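Side-chain contacts in geranylgeranyl pyrophosphate synthetase (Pyrococcus horikoshii, PDB 1WY0), which probably condenses isopentenyl diphosphate with allylic diphosphates to make geranylgeranyl diphosphate, a precursor of archaeal membrane lipids: residues Asp90-Glu93 with Thr94-Gly97; Leu116-Ser119 with Lys120-Ala124; Ala254-Lys257 with Asp258-Phe262. All blocks are in the same frame, centred on the assembly; numbering follows the deposited sequence.

Interaction 1 (Asp90-Glu93 with Thr94-Gly97)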
loop_
_atom_site.group_PDB
_atom_site.type_symbol
_atom_site.label_atom_id
_atom_site.label_comp_id
_atom_site.label_asym_id
_atom_site.label_seq_id
_atom_site.Cartn_x
_atom_site.Cartn_y
_atom_site.Cartn_z
ATOM N N ASP A 90 -15.810 -3.019 -0.008
ATOM C CA ASP A 90 -17.030 -3.651 0.481
ATOM C C ASP A 90 -18.162 -2.644 0.666
ATOM O O ASP A 90 -19.303 -3.029 0.925
ATOM C CB ASP A 90 -16.748 -4.357 1.818
ATOM C CG ASP A 90 -15.973 -5.666 1.649
ATOM O OD1 ASP A 90 -15.217 -5.802 0.661
ATOM O OD2 ASP A 90 -16.106 -6.561 2.515
ATOM N N MET A 91 -17.853 -1.360 0.533
ATOM C CA MET A 91 -18.859 -0.325 0.724
ATOM C C MET A 91 -19.383 -0.379 2.168
ATOM O O MET A 91 -20.559 -0.130 2.430
ATOM C CB MET A 91 -20.013 -0.521 -0.267
ATOM C CG MET A 91 -19.589 -0.409 -1.732
ATOM S SD MET A 91 -20.948 -0.566 -2.932
ATOM C CE MET A 91 -21.498 1.184 -3.050
ATOM N N ASP A 92 -18.493 -0.705 3.102
ATOM C CA ASP A 92 -18.831 -0.808 4.513
ATOM C C ASP A 92 -19.174 0.564 5.086
ATOM O O ASP A 92 -18.412 1.520 5.002
ATOM C CB ASP A 92 -17.620 -1.388 5.252
ATOM C CG ASP A 92 -18.053 -1.943 6.604
ATOM O OD1 ASP A 92 -19.174 -2.442 6.688
ATOM O OD2 ASP A 92 -17.256 -1.910 7.539
ATOM N N GLU A 93 -20.393 0.660 5.641
ATOM C CA GLU A 93 -20.816 1.942 6.182
ATOM C C GLU A 93 -20.058 2.307 7.465
ATOM O O GLU A 93 -19.438 3.356 7.573
ATOM C CB GLU A 93 -22.322 1.886 6.438
ATOM C CG GLU A 93 -23.048 3.125 5.908
ATOM C CD GLU A 93 -23.341 2.961 4.430
ATOM O OE1 GLU A 93 -24.152 3.713 3.909
ATOM O OE2 GLU A 93 -22.721 2.106 3.802
ATOM N N THR A 94 -20.147 1.416 8.472
ATOM C CA THR A 94 -19.548 1.754 9.763
ATOM C C THR A 94 -18.861 0.573 10.449
ATOM O O THR A 94 -19.470 -0.437 10.783
ATOM C CB THR A 94 -20.647 2.309 10.681
ATOM O OG1 THR A 94 -21.462 1.228 11.152
ATOM C CG2 THR A 94 -21.526 3.307 9.918
ATOM N N ARG A 95 -17.536 0.718 10.631
ATOM C CA ARG A 95 -16.797 -0.195 11.482
ATOM C C ARG A 95 -17.058 0.152 12.937
ATOM O O ARG A 95 -17.282 1.299 13.300
ATOM C CB ARG A 95 -15.309 -0.037 11.165
ATOM C CG ARG A 95 -14.474 -1.216 11.660
ATOM C CD ARG A 95 -13.194 -1.405 10.835
ATOM N NE ARG A 95 -13.505 -2.001 9.534
ATOM C CZ ARG A 95 -13.642 -3.338 9.489
ATOM N NH1 ARG A 95 -13.487 -4.057 10.586
ATOM N NH2 ARG A 95 -13.958 -3.933 8.335
ATOM N N ARG A 96 -17.086 -0.890 13.788
ATOM C CA ARG A 96 -17.407 -0.621 15.179
ATOM C C ARG A 96 -18.712 0.170 15.271
ATOM O O ARG A 96 -19.677 -0.085 14.560
ATOM C CB ARG A 96 -16.261 0.212 15.758
ATOM C CG ARG A 96 -15.642 -0.424 17.000
ATOM C CD ARG A 96 -14.884 -1.716 16.671
ATOM N NE ARG A 96 -13.440 -1.472 16.616
ATOM C CZ ARG A 96 -12.635 -2.551 16.602
ATOM N NH1 ARG A 96 -13.153 -3.767 16.634
ATOM N NH2 ARG A 96 -11.310 -2.387 16.542
ATOM N N GLY A 97 -18.732 1.140 16.206
ATOM C CA GLY A 97 -19.901 1.999 16.317
ATOM C C GLY A 97 -19.647 3.361 15.673
ATOM O O GLY A 97 -20.249 4.365 16.021
#
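Asp-92 and Arg-95 carry the charged part of this stretch of loop. OD2 of Asp-92 stands 4.0 Å from NH2 of Arg-95, which makes a long salt bridge. The two side chains cross at about a right angle, and the carboxylate and guanidinium planes are 60° apart. The oxygen lies well out of the guanidinium plane and no N-H points at it. The attraction is therefore between charges alone. Arg-95 leaves its backbone with CG opposite the N (chi1 -162°), and a bend at chi3 turns the guanidinium back toward Asp-92. Its firmer partner is Asp-87, which forms a salt bridge with NE. Asp-87 also sits close to Asp-92, so the arginine lies near both acids.

The apolar part is small. CB of Glu-93 touches CG2 of Thr-94 at 3.8 Å. The chi1 of Thr-94 (76°) sets that methyl beside its own backbone N, on the side of Glu-93. The carboxylate of Glu-93 leads away.

By sequence, Asp-87 and Asp-90 belong to the DDxxD motif, which in this family binds diphosphate through magnesium. Thr-100 OG1 is hydrogen-bonded to the carbonyl oxygens of Asp-92 and Glu-93. The contact lies on the surface, in the loop that leaves the end of helix 69-90 and leads to helix 101-105.

Interaction 2 (Leu116-Ser119 with Lys120-Ala124)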
loop_
_atom_site.group_PDB
_atom_site.type_symbol
_atom_site.label_atom_id
_atom_site.label_comp_id
_atom_site.label_asym_id
_atom_site.label_seq_id
_atom_site.Cartn_x
_atom_site.Cartn_y
_atom_site.Cartn_z
ATOM N N LEU A 116 -0.422 4.823 3.930
ATOM C CA LEU A 116 0.463 5.281 4.988
ATOM C C LEU A 116 0.603 4.189 6.038
ATOM O O LEU A 116 1.691 3.921 6.534
ATOM C CB LEU A 116 -0.078 6.550 5.656
ATOM C CG LEU A 116 0.840 6.918 6.837
ATOM C CD1 LEU A 116 2.205 7.296 6.289
ATOM C CD2 LEU A 116 0.260 8.040 7.648
ATOM N N LEU A 117 -0.514 3.587 6.402
ATOM C CA LEU A 117 -0.502 2.506 7.376
ATOM C C LEU A 117 0.384 1.353 6.901
ATOM O O LEU A 117 1.128 0.784 7.694
ATOM C CB LEU A 117 -1.929 2.006 7.624
ATOM C CG LEU A 117 -2.748 2.828 8.618
ATOM C CD1 LEU A 117 -4.213 2.365 8.599
ATOM C CD2 LEU A 117 -2.139 2.689 10.019
ATOM N N PHE A 118 0.303 1.013 5.617
ATOM C CA PHE A 118 1.108 -0.092 5.055
ATOM C C PHE A 118 2.598 0.269 5.109
ATOM O O PHE A 118 3.434 -0.536 5.519
ATOM C CB PHE A 118 0.701 -0.382 3.596
ATOM C CG PHE A 118 1.166 -1.732 3.085
ATOM C CD1 PHE A 118 1.394 -2.771 3.958
ATOM C CD2 PHE A 118 1.370 -1.962 1.729
ATOM C CE1 PHE A 118 1.816 -4.013 3.509
ATOM C CE2 PHE A 118 1.798 -3.227 1.268
ATOM C CZ PHE A 118 2.015 -4.244 2.169
ATOM N N SER A 119 2.914 1.478 4.675
ATOM C CA SER A 119 4.273 1.987 4.697
ATOM C C SER A 119 4.817 1.973 6.139
ATOM O O SER A 119 5.980 1.645 6.374
ATOM C CB SER A 119 4.280 3.420 4.156
ATOM O OG SER A 119 5.580 3.982 4.193
ATOM N N LYS A 120 3.975 2.331 7.105
ATOM C CA LYS A 120 4.571 2.369 8.439
ATOM C C LYS A 120 4.733 0.966 9.040
ATOM O O LYS A 120 5.592 0.714 9.875
ATOM C CB LYS A 120 3.674 3.220 9.339
ATOM C CG LYS A 120 3.644 4.688 8.906
ATOM C CD LYS A 120 4.484 5.580 9.821
ATOM C CE LYS A 120 4.554 7.028 9.327
ATOM N NZ LYS A 120 5.576 7.756 10.075
ATOM N N ALA A 121 4.016 -0.041 8.554
ATOM C CA ALA A 121 4.263 -1.406 8.982
ATOM C C ALA A 121 5.723 -1.771 8.701
ATOM O O ALA A 121 6.377 -2.425 9.513
ATOM C CB ALA A 121 3.329 -2.359 8.249
ATOM N N PHE A 122 6.225 -1.365 7.538
ATOM C CA PHE A 122 7.607 -1.673 7.206
ATOM C C PHE A 122 8.564 -0.723 7.921
ATOM O O PHE A 122 9.718 -1.041 8.180
ATOM C CB PHE A 122 7.775 -1.539 5.692
ATOM C CG PHE A 122 7.162 -2.725 5.007
ATOM C CD1 PHE A 122 7.866 -3.922 4.945
ATOM C CD2 PHE A 122 5.904 -2.621 4.435
ATOM C CE1 PHE A 122 7.303 -5.019 4.309
ATOM C CE2 PHE A 122 5.346 -3.727 3.801
ATOM C CZ PHE A 122 6.041 -4.928 3.736
ATOM N N GLU A 123 8.107 0.467 8.301
ATOM C CA GLU A 123 9.018 1.268 9.067
ATOM C C GLU A 123 9.139 0.671 10.442
ATOM O O GLU A 123 10.190 0.709 11.068
ATOM C CB GLU A 123 8.465 2.677 9.179
ATOM C CG GLU A 123 9.516 3.638 9.720
ATOM C CD GLU A 123 8.843 4.859 10.298
ATOM O OE1 GLU A 123 7.898 5.346 9.701
ATOM O OE2 GLU A 123 9.296 5.339 11.333
ATOM N N ALA A 124 8.078 0.010 10.901
ATOM C CA ALA A 124 8.097 -0.717 12.170
ATOM C C ALA A 124 9.022 -1.925 12.061
ATOM O O ALA A 124 9.752 -2.241 12.993
ATOM C CB ALA A 124 6.689 -1.177 12.540
#
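Phe-122 brings its CE2 edge over one face of the Phe-118 ring, with CE2 3.6 Å from CE1 of Phe-118. The pair is an offset edge-to-face stack. The ring centroids are 5.4 Å apart and the planes meet at 67°. The two side chains run side by side from successive turns, pointing the same way. Phe-118 has CG opposite its backbone N (chi1 -163°), while Phe-122 has CG beside its own N (chi1 -76°), and this pairing lets the rings meet. The carbonyl oxygen of Phe-118 also lies near the plane of the Phe-122 ring, 3.4 Å from CD2.

On another side of the helix, Leu-116 lies along Lys-120, with CD1 3.8 Å from CE. Lys-120 NZ makes a weak hydrogen bond, part of a salt bridge, to Glu-123 OE1 at 3.4 Å, and a further bond to the carbonyl of Leu-25. Glu-123 OE2 has its stronger partner in Arg-127. Backbone bonds fix the spacing of these pairs; Lys-120 N to Leu-116 O is 2.8 Å.

Farther out, Phe-118 and Phe-122 each meet their own copies in the second subunit, and Ser-119 OG bonds to Ser-146 and Asn-147 of that subunit. Phe-118 also stacks on Tyr-81, a mercury ligand in this crystal. This part of helix 107-126 lies buried at the dimer interface, packed against helices 32-40, 69-90 and 132-159 of its own chain.

Interaction 3 (Ala254-Lys257 with Asp258-Phe262)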
loop_
_atom_site.group_PDB
_atom_site.type_symbol
_atom_site.label_atom_id
_atom_site.label_comp_id
_atom_site.label_asym_id
_atom_site.label_seq_id
_atom_site.Cartn_x
_atom_site.Cartn_y
_atom_site.Cartn_z
ATOM N N ALA A 254 -27.133 -28.403 -2.669
ATOM C CA ALA A 254 -28.576 -28.194 -2.819
ATOM C C ALA A 254 -29.115 -28.572 -4.210
ATOM O O ALA A 254 -28.407 -28.537 -5.209
ATOM C CB ALA A 254 -28.897 -26.737 -2.508
ATOM N N ASP A 255 -30.389 -28.956 -4.303
ATOM C CA ASP A 255 -30.975 -29.318 -5.589
ATOM C C ASP A 255 -31.280 -28.022 -6.327
ATOM O O ASP A 255 -31.279 -26.952 -5.729
ATOM C CB ASP A 255 -32.261 -30.141 -5.411
ATOM C CG ASP A 255 -33.334 -29.397 -4.639
ATOM O OD1 ASP A 255 -33.729 -28.289 -5.059
ATOM O OD2 ASP A 255 -33.796 -29.926 -3.607
ATOM N N GLU A 256 -31.537 -28.124 -7.624
ATOM C CA GLU A 256 -31.810 -26.952 -8.443
ATOM C C GLU A 256 -32.918 -26.044 -7.943
ATOM O O GLU A 256 -32.774 -24.821 -7.946
ATOM C CB GLU A 256 -32.110 -27.383 -9.876
ATOM C CG GLU A 256 -30.859 -27.587 -10.693
ATOM C CD GLU A 256 -30.015 -26.332 -10.735
ATOM O OE1 GLU A 256 -30.555 -25.268 -11.110
ATOM O OE2 GLU A 256 -28.817 -26.408 -10.380
ATOM N N LYS A 257 -34.025 -26.636 -7.520
ATOM C CA LYS A 257 -35.150 -25.881 -7.051
ATOM C C LYS A 257 -34.737 -24.957 -5.887
ATOM O O LYS A 257 -35.032 -23.771 -5.838
ATOM C CB LYS A 257 -36.154 -26.939 -6.602
ATOM C CG LYS A 257 -37.547 -26.388 -6.422
ATOM C CD LYS A 257 -38.437 -27.273 -5.545
ATOM C CE LYS A 257 -38.980 -26.481 -4.346
ATOM N NZ LYS A 257 -39.419 -27.400 -3.293
ATOM N N ASP A 258 -34.035 -25.543 -4.927
ATOM C CA ASP A 258 -33.606 -24.792 -3.765
ATOM C C ASP A 258 -32.565 -23.732 -4.098
ATOM O O ASP A 258 -32.687 -22.595 -3.647
ATOM C CB ASP A 258 -33.113 -25.754 -2.682
ATOM C CG ASP A 258 -34.226 -26.676 -2.177
ATOM O OD1 ASP A 258 -35.397 -26.260 -2.231
ATOM O OD2 ASP A 258 -33.936 -27.802 -1.722
ATOM N N LYS A 259 -31.566 -24.090 -4.904
ATOM C CA LYS A 259 -30.523 -23.203 -5.415
ATOM C C LYS A 259 -31.104 -21.901 -5.979
ATOM O O LYS A 259 -30.640 -20.807 -5.688
ATOM C CB LYS A 259 -29.755 -23.948 -6.506
ATOM C CG LYS A 259 -28.582 -24.756 -5.947
ATOM C CD LYS A 259 -27.396 -24.797 -6.911
ATOM C CE LYS A 259 -26.886 -26.222 -7.152
ATOM N NZ LYS A 259 -27.458 -26.747 -8.392
ATOM N N GLN A 260 -32.077 -22.106 -6.863
ATOM C CA GLN A 260 -32.703 -20.999 -7.590
ATOM C C GLN A 260 -33.548 -20.107 -6.686
ATOM O O GLN A 260 -33.591 -18.896 -6.858
ATOM C CB GLN A 260 -33.579 -21.534 -8.726
ATOM C CG GLN A 260 -32.841 -22.420 -9.716
ATOM C CD GLN A 260 -31.612 -21.745 -10.285
ATOM O OE1 GLN A 260 -31.705 -20.681 -10.904
ATOM N NE2 GLN A 260 -30.447 -22.357 -10.079
ATOM N N ARG A 261 -34.237 -20.711 -5.729
ATOM C CA ARG A 261 -35.009 -19.881 -4.809
ATOM C C ARG A 261 -34.085 -19.099 -3.866
ATOM O O ARG A 261 -34.278 -17.927 -3.561
ATOM C CB ARG A 261 -35.924 -20.814 -4.015
ATOM C CG ARG A 261 -36.806 -20.073 -3.013
ATOM C CD ARG A 261 -37.472 -18.839 -3.625
ATOM N NE ARG A 261 -38.413 -18.241 -2.675
ATOM C CZ ARG A 261 -38.843 -16.997 -2.929
ATOM N NH1 ARG A 261 -38.431 -16.362 -4.012
ATOM N NH2 ARG A 261 -39.667 -16.396 -2.069
ATOM N N PHE A 262 -33.056 -19.813 -3.380
ATOM C CA PHE A 262 -32.071 -19.173 -2.520
ATOM C C PHE A 262 -31.432 -17.960 -3.206
ATOM O O PHE A 262 -31.125 -16.943 -2.597
ATOM C CB PHE A 262 -31.000 -20.216 -2.207
ATOM C CG PHE A 262 -29.989 -19.634 -1.266
ATOM C CD1 PHE A 262 -30.300 -19.513 0.083
ATOM C CD2 PHE A 262 -28.729 -19.297 -1.729
ATOM C CE1 PHE A 262 -29.338 -19.061 0.973
ATOM C CE2 PHE A 262 -27.769 -18.844 -0.831
ATOM C CZ PHE A 262 -28.068 -18.726 0.520
#
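Lys-259 N bonds to Asp-255 O at 3.0 Å, almost straight at 175°, and Gln-260 N and Arg-261 N bond to Glu-256 O and Lys-257 O, somewhat less straight. Asp-255 is the N-cap. Its OD1 accepts from Asp-258 N at 2.8 Å, met nearly along the C-O bond. A chi1 of 60° sets CG between the backbone N and the carbonyl carbon, which turns the carboxylate back over the first turn. Its OD2 lies only 2.8 Å from OD2 of Asp-258. Two acids so close would repel if both were charged. Asp-258 OD2 is also held by a salt bridge to Lys-296, which would probably offset the repulsion, and by a hydrogen bond to Tyr-297. An alanine at Asp-255 would remove the carboxylate, and the N-H of Asp-258 would probably lose its cap and the helix start become less fixed.

Glu-256 OE2 and Lys-259 NZ form a salt bridge, but the modelled separation is too short to trust in detail. Ala-254 CB packs on CG of Lys-259 at 4.0 Å. Outward, Arg-261 pairs with Glu-289. Phe-262 packs on helix 283-296. The arrangement is an aspartate N-cap, opening helix 256-264 just after helix 245-253 ends.

In the fold
All three contacts are local and none touches another. Interaction 2 is the buried one: its chemistry is mainly aromatic and apolar, and the second subunit covers part of it. Interaction 1 is a surface contact, and interaction 3 is partly buried; interaction 1 has a long charge pair, interaction 3 a capping carboxylate with a salt bridge beside it. They differ in setting. Interaction 1 follows the end of helix 69-90, whereas interaction 3 begins helix 256-264. Helix 69-90 links interactions 1 and 2, since it leads into the first and packs against the second. Interaction 3 belongs to other helices. Its centre is about 46 Å from that of interaction 2, on the opposite side of the chain's centre.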